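Local coordinates for acyl-CoA thioesterase II TesB2 (Mycobacterium marinum, PDB 3U0A), which probably hydrolyses fatty acyl-CoA thioesters to free fatty acid and coenzyme A, as a member of the C/M/P thioester hydrolase family, at residues F78-T83 against R92-V97; R155-D160 against Q173-H178; H215-S220 against L273-S278. All blocks are in the same frame, centred on the assembly; numbering follows the deposited sequence.

Contact 1 (F78-T83 against R92-V97); sequences FLVERT and RRVNAV. With SO4 (sulfate ion), chain D.
Residues 78-83 and 92-97 run antiparallel at 164°, their axes 4.6 Å apart at closest, as the two arms of a beta hairpin in the N-terminal hotdog domain. Paired backbone bonds join Leu79 to Asn95 and Glu81 to Arg93; the straightest, Leu79 N to Asn95 O, measures 3.0 Å at 174°.

On one face, Phe78, Val80, Val94 and Ala96 are buried, and Phe78 and Ala96 touch helix 34-51, the central helix that a hotdog sheet wraps. Ala96 is small enough to sit close to the Phe78 ring, its CB 3.5 Å from CE1, while Val80 and Val94 lie side by side. Farther along, Arg92 bends at chi2 (-64°), so that Arg82 CB lies over one face of its guanidinium. These two like charges are probably tolerable because Asp85 and Thr52 O hold Arg92, and Asn19 and a sulfate oxygen take Arg82.

The other face carries the salt bridge of Glu81 and Arg93, beside Arg93 of the second subunit, a like charge that Glu81 probably helps to offset. Arg93 bends at chi3 and grips the Glu81 carboxylate side-on: Arg93 NH2 reaches the syn lone pair of Glu81 OE1 at 2.9 Å, and NE meets OE2 from above the carboxylate plane. Glu81 OE2 also accepts a hydrogen bond of 2.7 Å from Thr83 OG1, on its anti lone pair.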
# COMPACT_ATOMS: atom_id res chain seq x y z
N PHE A 78 4.86 -18.38 -13.35
CA PHE A 78 3.86 -17.51 -12.74
C PHE A 78 2.52 -18.23 -12.77
O PHE A 78 2.01 -18.60 -13.84
CB PHE A 78 3.81 -16.15 -13.46
CG PHE A 78 5.15 -15.48 -13.53
CD1 PHE A 78 5.62 -14.71 -12.48
CD2 PHE A 78 5.99 -15.70 -14.60
CE1 PHE A 78 6.87 -14.15 -12.51
CE2 PHE A 78 7.25 -15.12 -14.65
CZ PHE A 78 7.68 -14.35 -13.61
N LEU A 79 1.98 -18.41 -11.57
CA LEU A 79 0.72 -19.07 -11.35
C LEU A 79 -0.37 -18.07 -11.00
O LEU A 79 -0.43 -17.58 -9.88
CB LEU A 79 0.90 -20.05 -10.21
CG LEU A 79 1.99 -21.09 -10.50
CD1 LEU A 79 1.98 -22.09 -9.35
CD2 LEU A 79 1.74 -21.77 -11.88
N VAL A 80 -1.25 -17.81 -11.97
CA VAL A 80 -2.32 -16.81 -11.86
C VAL A 80 -3.59 -17.44 -11.31
O VAL A 80 -3.94 -18.53 -11.72
CB VAL A 80 -2.65 -16.15 -13.24
CG1 VAL A 80 -3.65 -15.01 -13.09
CG2 VAL A 80 -1.39 -15.64 -13.90
N GLU A 81 -4.27 -16.73 -10.40
CA GLU A 81 -5.55 -17.14 -9.82
C GLU A 81 -6.60 -16.11 -10.19
O GLU A 81 -6.38 -14.93 -9.92
CB GLU A 81 -5.43 -17.13 -8.31
CG GLU A 81 -6.73 -17.43 -7.58
CD GLU A 81 -6.62 -17.15 -6.09
OE1 GLU A 81 -5.94 -17.94 -5.38
OE2 GLU A 81 -7.16 -16.09 -5.65
N ARG A 82 -7.71 -16.53 -10.82
CA ARG A 82 -8.71 -15.53 -11.29
C ARG A 82 -9.64 -15.24 -10.15
O ARG A 82 -10.65 -15.85 -10.02
CB ARG A 82 -9.47 -15.99 -12.52
CG ARG A 82 -8.56 -16.44 -13.63
CD ARG A 82 -9.19 -16.46 -15.02
NE ARG A 82 -8.13 -16.69 -16.00
CZ ARG A 82 -8.23 -16.58 -17.32
NH1 ARG A 82 -9.37 -16.22 -17.89
NH2 ARG A 82 -7.17 -16.82 -18.07
N THR A 83 -9.27 -14.31 -9.30
CA THR A 83 -9.81 -14.29 -7.99
C THR A 83 -11.28 -13.85 -8.05
O THR A 83 -12.15 -14.42 -7.39
CB THR A 83 -8.98 -13.38 -7.07
OG1 THR A 83 -7.62 -13.84 -7.09
CG2 THR A 83 -9.51 -13.44 -5.66
N ARG A 92 -6.90 -10.32 -9.70
CA ARG A 92 -6.00 -11.46 -9.85
C ARG A 92 -5.04 -11.63 -8.69
O ARG A 92 -4.65 -10.63 -8.09
CB ARG A 92 -5.20 -11.29 -11.13
CG ARG A 92 -6.04 -11.31 -12.41
CD ARG A 92 -6.72 -12.65 -12.62
NE ARG A 92 -7.46 -12.75 -13.87
CZ ARG A 92 -8.78 -12.71 -14.00
NH1 ARG A 92 -9.59 -12.55 -12.94
NH2 ARG A 92 -9.31 -12.83 -15.20
N ARG A 93 -4.68 -12.88 -8.36
CA ARG A 93 -3.50 -13.14 -7.49
C ARG A 93 -2.49 -13.91 -8.31
O ARG A 93 -2.89 -14.69 -9.17
CB ARG A 93 -3.83 -13.88 -6.19
CG ARG A 93 -4.60 -12.99 -5.24
CD ARG A 93 -4.73 -13.55 -3.83
NE ARG A 93 -5.27 -14.92 -3.74
CZ ARG A 93 -5.37 -15.65 -2.60
NH1 ARG A 93 -4.97 -15.18 -1.39
NH2 ARG A 93 -5.85 -16.88 -2.67
N VAL A 94 -1.21 -13.65 -8.08
CA VAL A 94 -0.13 -14.32 -8.78
C VAL A 94 0.96 -14.75 -7.79
O VAL A 94 1.35 -13.96 -6.90
CB VAL A 94 0.57 -13.43 -9.84
CG1 VAL A 94 1.70 -14.19 -10.53
CG2 VAL A 94 -0.41 -12.92 -10.88
N ASN A 95 1.44 -16.00 -7.97
CA ASN A 95 2.62 -16.51 -7.28
C ASN A 95 3.76 -16.78 -8.27
O ASN A 95 3.60 -17.57 -9.17
CB ASN A 95 2.31 -17.80 -6.53
CG ASN A 95 1.58 -17.59 -5.21
OD1 ASN A 95 1.47 -16.46 -4.68
ND2 ASN A 95 1.10 -18.70 -4.65
N ALA A 96 4.90 -16.13 -8.09
CA ALA A 96 6.07 -16.40 -8.92
C ALA A 96 6.86 -17.50 -8.21
O ALA A 96 7.17 -17.37 -7.02
CB ALA A 96 6.92 -15.16 -9.11
N VAL A 97 7.14 -18.59 -8.94
CA VAL A 97 7.69 -19.78 -8.35
C VAL A 97 9.01 -20.19 -8.99
O VAL A 97 9.17 -20.16 -10.21
CB VAL A 97 6.67 -20.97 -8.39
CG1 VAL A 97 7.33 -22.28 -8.00
CG2 VAL A 97 5.47 -20.73 -7.49
S SO4 D . -6.39 -17.89 -21.87
O1 SO4 D . -7.58 -18.26 -21.00
O2 SO4 D . -6.09 -16.44 -21.72
O3 SO4 D . -5.18 -18.65 -21.44
O4 SO4 D . -6.67 -18.30 -23.31

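Contact 2 (R155-D160 against Q173-H178); sequences RIVPRD and QVWFRH. With SO4 (sulfate ion), chain C.
Three backbone hydrogen bonds hold 155-160 to 173-178, an antiparallel pairing at an edge of the C-terminal hotdog domain where strand 152-156 is one of the two outermost strands within the chain. Arg155 and Trp175 form a hydrogen-bonded pair, with Trp175 N to Arg155 O at 2.7 Å and Arg155 N to Trp175 O at 2.8 Å. Val157 N adds a third bond of 2.8 Å to Gln173 O. In all three the donor lies in the plane of the carbonyl. One step on, direct pairing gives way to water: a single molecule donates to Val157 O and accepts from Gln173 N, both at 2.7 Å, just before Pro158, whose ring nitrogen has no hydrogen to give.

Apolar contact comes mainly from Val157 and Gln173, which lie side by side and point the same way. Val157 CG2, anti to its own carbonyl carbon, rests 3.6 Å from Gln173 CB, so the glutamine offers its aliphatic root to the valine while its extended chain takes NE2 to Asp240. Looser packing brings Ile156 CG1 within 4.3 Å of Val174 CG1.

The charged ends find their partners beyond the two segments. Arg155 extends its chain to Pro129 O and Asp153, whereas Arg177 bends at chi3 (81°) and gives NH2 to sulfate O3, at 3.2 Å, with weak bonds from NH1 beside it. Arg155 NH2 and Arg177 NH2 come within 4.7 Å, and Asp153, with the sulfate in this crystal, probably eases their repulsion. The chemistry thus implies that main-chain bonds set the register, a water bridges the chains just past the last direct bond, and Arg155 and Gln173 tie the pair to its surroundings.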
# COMPACT_ATOMS: atom_id res chain seq x y z
N ARG A 155 17.95 12.07 -12.73
CA ARG A 155 18.52 13.34 -12.25
C ARG A 155 17.98 13.60 -10.87
O ARG A 155 16.76 13.68 -10.70
CB ARG A 155 18.18 14.48 -13.20
CG ARG A 155 18.67 14.23 -14.61
CD ARG A 155 18.66 15.45 -15.53
NE ARG A 155 18.98 14.99 -16.89
CZ ARG A 155 19.04 15.74 -17.99
NH1 ARG A 155 18.83 17.05 -17.95
NH2 ARG A 155 19.32 15.16 -19.15
N ILE A 156 18.89 13.70 -9.90
CA ILE A 156 18.55 13.69 -8.49
C ILE A 156 18.58 15.10 -7.98
O ILE A 156 19.61 15.75 -8.04
CB ILE A 156 19.51 12.78 -7.68
CG1 ILE A 156 19.67 11.43 -8.44
CG2 ILE A 156 19.01 12.55 -6.25
CD1 ILE A 156 19.96 10.20 -7.59
N VAL A 157 17.44 15.58 -7.51
CA VAL A 157 17.36 16.93 -7.02
C VAL A 157 18.32 17.04 -5.85
O VAL A 157 18.30 16.21 -4.93
CB VAL A 157 15.92 17.35 -6.65
CG1 VAL A 157 15.89 18.79 -6.19
CG2 VAL A 157 14.99 17.21 -7.84
N PRO A 158 19.24 18.02 -5.91
CA PRO A 158 20.19 18.36 -4.84
C PRO A 158 19.51 18.75 -3.56
O PRO A 158 18.44 19.39 -3.57
CB PRO A 158 20.91 19.58 -5.41
CG PRO A 158 20.86 19.41 -6.87
CD PRO A 158 19.53 18.78 -7.14
N ARG A 159 20.14 18.40 -2.44
CA ARG A 159 19.49 18.64 -1.15
C ARG A 159 19.08 20.15 -1.03
O ARG A 159 17.98 20.47 -0.54
CB ARG A 159 20.36 18.12 0.02
N ASP A 160 19.92 21.05 -1.53
CA ASP A 160 19.66 22.51 -1.44
C ASP A 160 18.54 23.08 -2.29
O ASP A 160 18.11 24.21 -2.06
CB ASP A 160 20.93 23.30 -1.79
CG ASP A 160 21.85 23.47 -0.61
OD1 ASP A 160 21.39 23.25 0.53
OD2 ASP A 160 23.03 23.81 -0.81
N GLN A 173 13.88 13.78 -4.24
CA GLN A 173 13.25 13.98 -5.53
C GLN A 173 14.16 13.56 -6.67
O GLN A 173 15.32 13.99 -6.73
CB GLN A 173 12.79 15.43 -5.68
CG GLN A 173 11.47 15.65 -4.96
CD GLN A 173 11.17 17.11 -4.69
OE1 GLN A 173 12.01 17.98 -4.94
NE2 GLN A 173 9.97 17.38 -4.18
N VAL A 174 13.62 12.72 -7.55
CA VAL A 174 14.34 12.23 -8.73
C VAL A 174 13.53 12.37 -10.01
O VAL A 174 12.36 11.98 -10.05
CB VAL A 174 14.72 10.74 -8.57
CG1 VAL A 174 15.73 10.36 -9.64
CG2 VAL A 174 15.30 10.47 -7.20
N TRP A 175 14.15 12.91 -11.05
CA TRP A 175 13.54 12.90 -12.38
C TRP A 175 14.07 11.74 -13.17
O TRP A 175 15.25 11.48 -13.18
CB TRP A 175 13.89 14.14 -13.14
CG TRP A 175 13.22 15.40 -12.72
CD1 TRP A 175 13.72 16.36 -11.86
CD2 TRP A 175 11.94 15.91 -13.17
NE1 TRP A 175 12.83 17.39 -11.73
CE2 TRP A 175 11.75 17.18 -12.49
CE3 TRP A 175 10.97 15.46 -14.04
CZ2 TRP A 175 10.62 17.95 -12.69
CZ3 TRP A 175 9.82 16.22 -14.21
CH2 TRP A 175 9.65 17.45 -13.56
N PHE A 176 13.19 11.06 -13.87
CA PHE A 176 13.62 9.94 -14.69
C PHE A 176 12.86 9.89 -15.99
O PHE A 176 11.74 10.37 -16.09
CB PHE A 176 13.54 8.58 -13.93
CG PHE A 176 12.13 8.15 -13.50
CD1 PHE A 176 11.43 7.15 -14.19
CD2 PHE A 176 11.52 8.70 -12.36
CE1 PHE A 176 10.16 6.73 -13.77
CE2 PHE A 176 10.22 8.30 -11.96
CZ PHE A 176 9.56 7.30 -12.66
N ARG A 177 13.49 9.27 -16.98
CA ARG A 177 12.96 9.21 -18.31
C ARG A 177 13.72 8.10 -19.05
O ARG A 177 14.94 8.03 -18.97
CB ARG A 177 13.17 10.58 -18.98
CG ARG A 177 12.95 10.58 -20.48
CD ARG A 177 13.14 11.96 -21.11
NE ARG A 177 14.52 12.32 -21.36
CZ ARG A 177 14.91 13.38 -22.08
NH1 ARG A 177 14.01 14.20 -22.64
NH2 ARG A 177 16.20 13.62 -22.24
N HIS A 178 12.97 7.26 -19.77
CA HIS A 178 13.55 6.30 -20.70
C HIS A 178 14.12 7.07 -21.88
O HIS A 178 13.40 7.84 -22.52
CB HIS A 178 12.50 5.28 -21.18
CG HIS A 178 13.11 4.05 -21.86
ND1 HIS A 178 13.28 3.97 -23.19
CD2 HIS A 178 13.60 2.87 -21.33
CE1 HIS A 178 13.84 2.79 -23.50
NE2 HIS A 178 14.05 2.12 -22.37
S SO4 C . 15.69 16.78 -24.89
O1 SO4 C . 14.28 17.02 -24.44
O2 SO4 C . 16.70 17.46 -24.02
O3 SO4 C . 16.03 15.31 -24.93
O4 SO4 C . 15.79 17.31 -26.28
O HOH W 1 16.21 15.08 -3.60

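Contact 3 (H215-S220 against L273-S278); sequences HLQVAS and LTRYPS
Gln217 and Arg275 cross obliquely, the amide turned 88° from the guanidinium, on one side of an antiparallel pairing between strands 217-227 and 264-275 of the C-terminal hotdog domain. Gln217 keeps its chain extended beyond CG, while Arg275 starts with CG anti to the backbone N and then bends at chi3 (65°), turning NE back to the glutamine. Arg275 NE gives Gln217 OE1 a 2.6 Å bond nearly along the C=O axis, and NH1 adds a weaker one. A glutamine suits this place because its extended chain brings an amide oxygen, a good acceptor, up to the edge of the guanidinium, so that NE and NH1 can share it, and NH2 goes on to Gln114 of the second subunit.

The same two residues are also joined through their main chains: Gln217 N to Arg275 O and Arg275 N to Gln217 O, both at 175°. Leu273, on the same face, stands with CG anti to its backbone N. Its CD2 lies 3.7 Å above the plane of the Arg275 guanidinium, toward the rim, and its CB meets Ala219 CB. The short alanine suits this close strand pairing, in which Leu273 N bonds to Ala219 O at 2.7 Å; the return bond, Ala219 N to Leu273 O, is weak.

Past the paired strands, Leu216 sets its CD2 against the backbone at Thr274 C and Arg275 O, and comes 3.6 Å from Tyr276 CD1, a flexible branched side chain fitted against an aromatic ring. Tyr276 also forms backbone hydrogen bonds to the second subunit. Pro277, rigid and without an N-H, presents its ring to the neighbouring loop, where CD approaches His215 O to 3.1 Å.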
# COMPACT_ATOMS: atom_id res chain seq x y z
N HIS A 215 27.05 -0.84 6.81
CA HIS A 215 26.81 -1.86 7.81
C HIS A 215 25.45 -2.53 7.62
O HIS A 215 25.24 -3.64 8.13
CB HIS A 215 26.92 -1.29 9.23
CG HIS A 215 28.02 -0.26 9.39
ND1 HIS A 215 27.79 0.97 9.91
CD2 HIS A 215 29.38 -0.31 9.07
CE1 HIS A 215 28.93 1.68 9.92
NE2 HIS A 215 29.91 0.90 9.40
N LEU A 216 24.52 -1.88 6.90
CA LEU A 216 23.12 -2.34 6.84
C LEU A 216 22.85 -3.59 6.02
O LEU A 216 23.47 -3.83 5.01
CB LEU A 216 22.20 -1.24 6.30
CG LEU A 216 21.74 -0.16 7.26
CD1 LEU A 216 20.88 0.82 6.48
CD2 LEU A 216 20.98 -0.78 8.42
N GLN A 217 21.89 -4.39 6.47
CA GLN A 217 21.24 -5.40 5.65
C GLN A 217 19.98 -4.78 5.04
O GLN A 217 19.06 -4.38 5.73
CB GLN A 217 20.87 -6.63 6.47
CG GLN A 217 22.03 -7.57 6.77
CD GLN A 217 21.84 -8.34 8.08
OE1 GLN A 217 20.80 -8.24 8.76
NE2 GLN A 217 22.86 -9.10 8.45
N VAL A 218 19.97 -4.74 3.72
CA VAL A 218 18.96 -4.08 2.94
C VAL A 218 18.25 -5.07 1.99
O VAL A 218 18.89 -5.88 1.31
CB VAL A 218 19.60 -2.93 2.15
CG1 VAL A 218 18.76 -2.59 0.94
CG2 VAL A 218 19.81 -1.72 3.04
N ALA A 219 16.93 -4.97 1.96
CA ALA A 219 16.08 -5.80 1.10
C ALA A 219 14.77 -5.08 0.87
O ALA A 219 14.41 -4.19 1.62
CB ALA A 219 15.82 -7.16 1.74
N SER A 220 14.08 -5.44 -0.21
CA SER A 220 12.71 -5.02 -0.44
C SER A 220 11.81 -6.05 0.23
O SER A 220 11.94 -7.23 -0.03
CB SER A 220 12.42 -4.91 -1.97
OG SER A 220 13.14 -3.89 -2.59
N LEU A 273 13.80 -3.91 4.25
CA LEU A 273 14.71 -4.26 5.33
C LEU A 273 15.77 -3.18 5.39
O LEU A 273 16.28 -2.78 4.37
CB LEU A 273 15.34 -5.64 5.08
CG LEU A 273 16.15 -6.24 6.21
CD1 LEU A 273 15.25 -6.66 7.37
CD2 LEU A 273 16.94 -7.40 5.66
N THR A 274 16.06 -2.67 6.58
CA THR A 274 17.18 -1.78 6.78
C THR A 274 17.72 -2.09 8.16
O THR A 274 17.55 -1.33 9.12
CB THR A 274 16.81 -0.30 6.61
OG1 THR A 274 15.73 -0.00 7.46
CG2 THR A 274 16.44 0.04 5.18
N ARG A 275 18.40 -3.23 8.21
CA ARG A 275 18.73 -3.92 9.44
C ARG A 275 20.23 -3.93 9.82
O ARG A 275 21.09 -4.25 9.02
CB ARG A 275 18.23 -5.38 9.35
CG ARG A 275 18.41 -6.21 10.61
CD ARG A 275 17.69 -7.52 10.50
NE ARG A 275 18.31 -8.33 9.44
CZ ARG A 275 17.77 -9.39 8.84
NH1 ARG A 275 18.47 -10.00 7.89
NH2 ARG A 275 16.55 -9.83 9.15
N TYR A 276 20.49 -3.57 11.07
CA TYR A 276 21.79 -3.77 11.70
C TYR A 276 22.06 -5.28 11.97
O TYR A 276 21.23 -5.99 12.55
CB TYR A 276 21.88 -3.01 13.03
CG TYR A 276 21.84 -1.48 12.94
CD1 TYR A 276 22.29 -0.80 11.79
CD2 TYR A 276 21.40 -0.69 14.03
CE1 TYR A 276 22.27 0.58 11.71
CE2 TYR A 276 21.37 0.69 13.94
CZ TYR A 276 21.81 1.32 12.78
OH TYR A 276 21.83 2.69 12.63
N PRO A 277 23.23 -5.75 11.54
CA PRO A 277 23.65 -7.08 11.97
C PRO A 277 23.57 -7.15 13.49
O PRO A 277 23.67 -6.11 14.15
CB PRO A 277 25.11 -7.17 11.48
CG PRO A 277 25.22 -6.17 10.38
CD PRO A 277 24.28 -5.06 10.77
N SER A 278 23.37 -8.35 14.02
CA SER A 278 23.28 -8.57 15.48
C SER A 278 24.43 -7.90 16.29
O SER A 278 24.18 -7.33 17.37
CB SER A 278 23.37 -10.07 15.72
OG SER A 278 24.65 -10.51 15.30

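In the fold
The three contacts are strand pairings spread over a double-hotdog chain: contact 1 in the N-terminal hotdog domain, contact 2 in the C-terminal one, and contact 3 between two strands of that second half. Contacts 1 and 2 lie on opposite sides of the chain's centre, 35 Å apart between centres, and no two contacts touch; the nearest atoms of 1 and 3 are still about 13 Å apart. Contacts 1 and 3 share the second subunit as a neighbour, whereas the segments of contact 2 meet no other chain of the assembly. Sodium ions lie near contacts 1 and 3: one about 4 Å from the side chain of Arg275, another about 8 Å from that of Arg92.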